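Local coordinates for aminopeptidase N family protein (Idiomarina loihiensis L2TR, PDB 4FGM) that binds zinc and, as a member of the M61 peptidase family, probably acts as an aminopeptidase, removing residues from the N-terminus of peptides, at residues S186-G191 with S222-T227; T243-S248 with S269-E274. All coordinates share one frame; numbering follows the deposited sequence.

Overall arrangement
Both contacts are built on one five-stranded mixed sheet beside the zinc site. Contact 1 pairs strands 183-190 and 222-230; contact 2 lays the zinc-binding helix 262-277 over strand 242-248, the next strand of that sheet. Their centres lie about 10 Å apart, and two probable backbone hydrogen bonds join them, L226 O to L245 N at 2.7 Å and L226 N to T243 O at 2.8 Å. Contact 2 holds H273, which binds the zinc ion, and E274 of the maleic acid pocket. Contact 1 stands further back: the side chain of Y223 is about 11 Å from the zinc ion and about 10 Å from the maleic acid.

Contact 1 (S186-G191 with S222-T227); sequences SLVLSG and SYTFLT
The carbonyl O of S186 takes the N-H of F225 at 2.8 Å in an almost straight bond, 174° at the hydrogen, and T224 CA adds a CA-H...O contact at 3.5 Å to S186 O. That oxygen also lies at the edge of the F225 ring, near its plane. Four more backbone bonds continue the ladder: S186 N to Y223 O, V188 N to F225 O, T227 N to V188 O at 2.8 Å, and S190 N to T227 O. This is the parallel pairing of a beta-alpha-beta crossover, strand 183-190 to strand 222-230 by way of helix 197-215. On the face of L187 and F225, looking to that helix, L187 CD1 meets F225 CB at 3.9 Å, the two side chains crossing at about a right angle. L189 CD2 lies alongside T227, 3.5 Å from its CB. On the other face T224 CG2, anti to its backbone N, touches both S186 CB and V188 CG2, each at 3.6 Å; L169 of strand 168-171 packs on V188 and L226 there. Within its own strand F225 carries Y223 CE1 over its ring centre, 3.5 Å above the plane. Polar bonding between the segments is thus all backbone and sets the register; side chains meet through carbon contacts.

Contact 2 (T243-S248 with S269-E274); sequences TALLCS and SLCCHE. With ZN (zinc ion), chain C; MAE (maleic acid), chain B.
T243 and L245 of strand 242-248 meet E274, L270 and C271 on helix 262-277, the helix that carries the HExxH zinc motif of this peptidase family, with no hydrogen bond between the two segments. Segments 243-248 and 269-274 run nearly antiparallel, at 156°, their axes 9.6 Å apart at closest. The apolar part centres on L245. Its CD2 reaches L270 CG at 3.8 Å, the two side chains sliding past each other in opposite directions, and also touches E274 CG at 3.5 Å; CD1 turns to C271 SG at 3.8 Å. Beside this, T243 crosses E274 at about a right angle. Its OG1, anti to the backbone N (chi1 -177°), sits 3.1 Å from E274 CB and is hydrogen-bonded to L237 O. E274 thus packs on the strand through CB and CG, while its carboxylate lines the maleic acid pocket. An alanine here, lacking CG and the carboxylate, would probably open a gap against L245 CD2 and leave the zinc-bound end of the maleic acid without its acidic neighbour. At the metal, H273, one residue earlier and without contact to the strand segment, binds the zinc ion through NE2 at 2.3 Å; a hydrogen bond from ND1 to D314 OD2 helps fix the ring's rotation. H277, E307 and the maleic acid supply the other ligands. E274 OE1 stands 3.7 Å from O2 of the maleic acid, the oxygen bound to the zinc ion.

Contact 1 (S186-G191 with S222-T227)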
# COMPACT_ATOMS: atom_id res chain seq x y z
N SER A 186 19.56 -3.65 -2.81
CA SER A 186 19.90 -2.24 -2.97
C SER A 186 18.84 -1.33 -2.38
O SER A 186 17.64 -1.58 -2.49
CB SER A 186 20.06 -1.88 -4.45
OG SER A 186 21.17 -2.54 -5.04
N LEU A 187 19.31 -0.27 -1.73
CA LEU A 187 18.42 0.74 -1.20
C LEU A 187 18.77 1.93 -2.06
O LEU A 187 19.92 2.35 -2.10
CB LEU A 187 18.72 1.06 0.27
CG LEU A 187 17.93 2.29 0.75
CD1 LEU A 187 16.43 2.03 0.64
CD2 LEU A 187 18.30 2.63 2.18
N VAL A 188 17.78 2.46 -2.78
CA VAL A 188 18.01 3.60 -3.66
C VAL A 188 17.15 4.78 -3.24
O VAL A 188 15.94 4.63 -3.04
CB VAL A 188 17.68 3.24 -5.12
CG1 VAL A 188 18.00 4.42 -6.04
CG2 VAL A 188 18.46 2.01 -5.53
N LEU A 189 17.77 5.94 -3.13
CA LEU A 189 17.05 7.14 -2.71
C LEU A 189 17.18 8.30 -3.69
O LEU A 189 18.27 8.56 -4.22
CB LEU A 189 17.58 7.62 -1.35
CG LEU A 189 17.67 6.62 -0.20
CD1 LEU A 189 18.29 7.31 1.02
CD2 LEU A 189 16.29 6.08 0.13
N SER A 190 16.06 8.99 -3.92
CA SER A 190 16.03 10.15 -4.80
C SER A 190 15.25 11.23 -4.04
O SER A 190 14.13 10.98 -3.58
CB SER A 190 15.32 9.84 -6.11
OG SER A 190 15.19 11.02 -6.91
N GLY A 191 15.84 12.42 -3.92
CA GLY A 191 15.18 13.50 -3.20
C GLY A 191 16.12 14.00 -2.12
O GLY A 191 17.16 13.39 -1.89
N SER A 222 17.88 -10.84 -7.10
CA SER A 222 18.40 -9.59 -6.55
C SER A 222 17.16 -8.74 -6.27
O SER A 222 16.10 -9.00 -6.83
CB SER A 222 19.30 -8.89 -7.56
OG SER A 222 18.55 -8.38 -8.64
N TYR A 223 17.29 -7.75 -5.39
CA TYR A 223 16.14 -6.93 -5.07
C TYR A 223 16.51 -5.47 -4.81
O TYR A 223 17.54 -5.18 -4.20
CB TYR A 223 15.41 -7.53 -3.87
CG TYR A 223 14.06 -6.91 -3.58
CD1 TYR A 223 13.96 -5.72 -2.86
CD2 TYR A 223 12.89 -7.51 -4.03
CE1 TYR A 223 12.72 -5.16 -2.59
CE2 TYR A 223 11.65 -6.95 -3.77
CZ TYR A 223 11.57 -5.77 -3.04
OH TYR A 223 10.34 -5.25 -2.73
N THR A 224 15.67 -4.56 -5.29
CA THR A 224 15.93 -3.13 -5.13
C THR A 224 14.78 -2.35 -4.53
O THR A 224 13.63 -2.46 -4.98
CB THR A 224 16.23 -2.46 -6.48
OG1 THR A 224 16.99 -3.36 -7.31
CG2 THR A 224 17.01 -1.17 -6.26
N PHE A 225 15.09 -1.55 -3.52
CA PHE A 225 14.08 -0.71 -2.88
C PHE A 225 14.20 0.69 -3.49
O PHE A 225 15.08 1.46 -3.09
CB PHE A 225 14.32 -0.63 -1.37
CG PHE A 225 14.03 -1.90 -0.63
CD1 PHE A 225 15.03 -2.85 -0.43
CD2 PHE A 225 12.76 -2.15 -0.12
CE1 PHE A 225 14.76 -4.03 0.28
CE2 PHE A 225 12.49 -3.32 0.58
CZ PHE A 225 13.49 -4.26 0.78
N LEU A 226 13.36 0.99 -4.48
CA LEU A 226 13.39 2.29 -5.15
C LEU A 226 12.61 3.28 -4.30
O LEU A 226 11.39 3.17 -4.15
CB LEU A 226 12.77 2.17 -6.55
CG LEU A 226 13.38 1.08 -7.42
CD1 LEU A 226 12.69 1.08 -8.79
CD2 LEU A 226 14.89 1.30 -7.58
N THR A 227 13.31 4.27 -3.76
CA THR A 227 12.69 5.22 -2.86
C THR A 227 12.72 6.69 -3.22
O THR A 227 13.79 7.27 -3.39
CB THR A 227 13.30 5.08 -1.45
OG1 THR A 227 13.27 3.71 -1.04
CG2 THR A 227 12.53 5.92 -0.43

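Contact 2 (T243-S248 with S269-E274)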
# COMPACT_ATOMS: atom_id res chain seq x y z
N THR A 243 10.60 -2.69 -5.55
CA THR A 243 9.42 -2.01 -5.05
C THR A 243 9.66 -0.52 -5.20
O THR A 243 10.79 -0.05 -5.15
CB THR A 243 9.13 -2.35 -3.56
OG1 THR A 243 7.92 -1.69 -3.15
CG2 THR A 243 10.27 -1.92 -2.66
N ALA A 244 8.58 0.22 -5.44
CA ALA A 244 8.65 1.67 -5.57
C ALA A 244 7.99 2.26 -4.32
O ALA A 244 6.82 1.99 -4.03
CB ALA A 244 7.93 2.13 -6.84
N LEU A 245 8.76 3.05 -3.58
CA LEU A 245 8.27 3.66 -2.36
C LEU A 245 8.32 5.17 -2.38
O LEU A 245 9.20 5.78 -2.99
CB LEU A 245 9.13 3.20 -1.17
CG LEU A 245 9.47 1.72 -1.01
CD1 LEU A 245 10.57 1.58 0.05
CD2 LEU A 245 8.21 0.93 -0.64
N LEU A 246 7.35 5.78 -1.71
CA LEU A 246 7.31 7.23 -1.57
C LEU A 246 7.23 7.42 -0.06
O LEU A 246 6.28 6.97 0.57
CB LEU A 246 6.07 7.83 -2.22
CG LEU A 246 5.94 9.34 -1.99
CD1 LEU A 246 7.12 10.06 -2.63
CD2 LEU A 246 4.62 9.83 -2.56
N CYS A 247 8.25 8.04 0.52
CA CYS A 247 8.25 8.23 1.97
C CYS A 247 8.63 9.64 2.39
O CYS A 247 9.17 10.41 1.61
CB CYS A 247 9.20 7.23 2.64
SG CYS A 247 10.92 7.62 2.39
N SER A 248 8.34 9.95 3.65
CA SER A 248 8.65 11.26 4.20
C SER A 248 10.09 11.29 4.66
O SER A 248 10.62 10.31 5.19
CB SER A 248 7.71 11.56 5.37
OG SER A 248 6.37 11.50 4.93
N SER A 269 8.50 -0.69 8.34
CA SER A 269 7.28 -1.48 8.21
C SER A 269 6.84 -1.49 6.74
O SER A 269 6.37 -2.51 6.23
CB SER A 269 6.19 -0.89 9.10
OG SER A 269 5.03 -1.70 9.06
N LEU A 270 6.99 -0.35 6.06
CA LEU A 270 6.62 -0.24 4.65
C LEU A 270 7.49 -1.15 3.79
O LEU A 270 6.98 -1.86 2.92
CB LEU A 270 6.76 1.21 4.17
CG LEU A 270 6.50 1.48 2.68
CD1 LEU A 270 5.08 1.07 2.29
CD2 LEU A 270 6.69 2.95 2.40
N CYS A 271 8.81 -1.11 4.02
CA CYS A 271 9.74 -1.94 3.25
C CYS A 271 9.45 -3.41 3.48
O CYS A 271 9.43 -4.21 2.55
CB CYS A 271 11.18 -1.65 3.64
SG CYS A 271 11.71 0.03 3.34
N CYS A 272 9.23 -3.76 4.75
CA CYS A 272 8.93 -5.13 5.13
C CYS A 272 7.65 -5.60 4.43
O CYS A 272 7.54 -6.76 4.03
CB CYS A 272 8.74 -5.20 6.65
SG CYS A 272 8.44 -6.85 7.28
N HIS A 273 6.71 -4.68 4.28
CA HIS A 273 5.43 -4.96 3.65
C HIS A 273 5.59 -5.26 2.14
O HIS A 273 5.06 -6.26 1.63
CB HIS A 273 4.49 -3.76 3.85
CG HIS A 273 3.11 -3.97 3.32
ND1 HIS A 273 2.05 -4.32 4.12
CD2 HIS A 273 2.61 -3.87 2.06
CE1 HIS A 273 0.96 -4.43 3.39
NE2 HIS A 273 1.27 -4.16 2.13
N GLU A 274 6.32 -4.41 1.44
CA GLU A 274 6.50 -4.61 0.00
C GLU A 274 7.33 -5.86 -0.28
O GLU A 274 7.04 -6.62 -1.21
CB GLU A 274 7.15 -3.38 -0.63
CG GLU A 274 6.40 -2.06 -0.40
CD GLU A 274 4.91 -2.16 -0.69
OE1 GLU A 274 4.51 -2.98 -1.53
OE2 GLU A 274 4.13 -1.39 -0.08
ZN ZN C . 0.09 -4.51 0.24
C1 MAE B . -0.23 -2.21 -1.10
O1 MAE B . -1.35 -2.84 -1.18
O2 MAE B . 0.82 -2.89 -1.16
C2 MAE B . -0.27 -0.74 -1.00
C3 MAE B . -0.58 0.20 -1.89
C4 MAE B . -0.98 -0.01 -3.27
O3 MAE B . -1.07 -1.11 -3.86
O4 MAE B . -1.30 1.04 -3.88